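Local coordinates for hypothetical protein CC0527 (Caulobacter vibrioides, PDB 2O0Q) that is of unknown function but belongs to the DUF952 family, placed in the ADP-ribosyl clan of protein families, at residues A11-D14 with A15-A18. Numbering follows the deposited sequence.
Sequences AEWD and AAKA
Lys-17 lays the aliphatic part of its side chain over one face of the Trp-13 indole, one helical turn further along the chain. Its CG forms a CH-pi contact with the six-membered ring, 4.1 Å from the ring centroid and 15° off the normal, while CD continues over the same face toward the pyrrole side, 4.0 Å from NE1. Two torsions bring the groups together: the indole swings to a chi1 of -177°, with CG anti to the backbone N, and the lysine's chi1 of -67°, with CG anti to the carbonyl carbon, sets CG over the ring; the bend at chi3 redirects only CE and NZ. Ala-16 adds a smaller apolar contact, its CB meeting Trp-13 CE3 at 3.9 Å from an oblique direction. The buried indole also packs on Val-57 and Leu-59 of strand 56-62 and on Val-90, and its NE1 is hydrogen-bonded to Glu-96.

Charge plays a looser part. Asp-14 and Lys-17 extend alongside each other in the same direction, but OD1 of Asp-14 stays 4.3 Å from NZ of Lys-17, too far for a salt bridge; any attraction is probably modest. That carboxylate is instead paired with Arg-10, on the preceding turn.

Four backbone hydrogen bonds tie the two halves together, each from residue i+4 to residue i. Ala-15 N to Ala-11 O (2.9 Å) and Lys-17 N to Trp-13 O (2.9 Å) are the straighter ones; Ala-16 N to Glu-12 O and Ala-18 N to Asp-14 O, the latter 3.0 Å long, are more bent.

Such i, i+4 bonds mark an alpha-helix; with Trp-13 and Ala-16 buried and Ala-11, Ala-15, Lys-17 and Ala-18 exposed, helix 10-19 is amphipathic and joined through Trp-13 to the antiparallel sheet.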
loop_
_atom_site.group_PDB
_atom_site.type_symbol
_atom_site.label_atom_id
_atom_site.label_comp_id
_atom_site.label_asym_id
_atom_site.label_seq_id
_atom_site.Cartn_x
_atom_site.Cartn_y
_atom_site.Cartn_z
ATOM N N ALA A 11 3.058 -5.085 -12.163
ATOM C CA ALA A 11 4.397 -5.614 -12.407
ATOM C C ALA A 11 5.114 -5.869 -11.087
ATOM O O ALA A 11 5.698 -6.931 -10.877
ATOM C CB ALA A 11 5.202 -4.635 -13.254
ATOM N N GLU A 12 5.064 -4.889 -10.194
ATOM C CA GLU A 12 5.725 -5.025 -8.909
ATOM C C GLU A 12 5.121 -6.129 -8.053
ATOM O O GLU A 12 5.845 -6.840 -7.350
ATOM C CB GLU A 12 5.708 -3.683 -8.174
ATOM C CG GLU A 12 6.669 -2.673 -8.795
ATOM C CD GLU A 12 6.485 -1.271 -8.254
ATOM O OE1 GLU A 12 5.371 -0.728 -8.399
ATOM O OE2 GLU A 12 7.454 -0.714 -7.689
ATOM N N TRP A 13 3.803 -6.290 -8.121
ATOM C CA TRP A 13 3.143 -7.326 -7.339
ATOM C C TRP A 13 3.503 -8.713 -7.887
ATOM O O TRP A 13 3.787 -9.632 -7.116
ATOM C CB TRP A 13 1.625 -7.118 -7.348
ATOM C CG TRP A 13 0.857 -8.111 -6.508
ATOM C CD1 TRP A 13 -0.283 -8.771 -6.867
ATOM C CD2 TRP A 13 1.170 -8.551 -5.176
ATOM N NE1 TRP A 13 -0.699 -9.595 -5.848
ATOM C CE2 TRP A 13 0.173 -9.481 -4.798
ATOM C CE3 TRP A 13 2.193 -8.251 -4.266
ATOM C CZ2 TRP A 13 0.168 -10.117 -3.549
ATOM C CZ3 TRP A 13 2.190 -8.887 -3.017
ATOM C CH2 TRP A 13 1.182 -9.809 -2.675
ATOM N N ASP A 14 3.499 -8.870 -9.211
ATOM C CA ASP A 14 3.859 -10.163 -9.792
ATOM C C ASP A 14 5.310 -10.479 -9.432
ATOM O O ASP A 14 5.643 -11.614 -9.075
ATOM C CB ASP A 14 3.712 -10.156 -11.320
ATOM C CG ASP A 14 2.266 -10.213 -11.773
ATOM O OD1 ASP A 14 1.392 -10.612 -10.976
ATOM O OD2 ASP A 14 2.004 -9.870 -12.946
ATOM N N ALA A 15 6.169 -9.466 -9.527
ATOM C CA ALA A 15 7.582 -9.624 -9.204
ATOM C C ALA A 15 7.729 -10.029 -7.743
ATOM O O ALA A 15 8.600 -10.828 -7.388
ATOM C CB ALA A 15 8.324 -8.322 -9.460
ATOM N N ALA A 16 6.873 -9.472 -6.896
ATOM C CA ALA A 16 6.911 -9.784 -5.475
ATOM C C ALA A 16 6.519 -11.243 -5.253
ATOM O O ALA A 16 7.159 -11.959 -4.483
ATOM C CB ALA A 16 5.969 -8.861 -4.714
ATOM N N LYS A 17 5.476 -11.690 -5.942
ATOM C CA LYS A 17 5.020 -13.064 -5.794
ATOM C C LYS A 17 6.071 -14.073 -6.260
ATOM O O LYS A 17 6.162 -15.178 -5.723
ATOM C CB LYS A 17 3.704 -13.271 -6.552
ATOM C CG LYS A 17 2.543 -12.487 -5.959
ATOM C CD LYS A 17 1.196 -13.044 -6.387
ATOM C CE LYS A 17 0.974 -12.925 -7.879
ATOM N NZ LYS A 17 -0.331 -13.538 -8.275
ATOM N N ALA A 18 6.873 -13.682 -7.247
ATOM C CA ALA A 18 7.915 -14.556 -7.773
ATOM C C ALA A 18 9.083 -14.675 -6.797
ATOM O O ALA A 18 9.913 -15.579 -6.912
ATOM C CB ALA A 18 8.404 -14.030 -9.112
#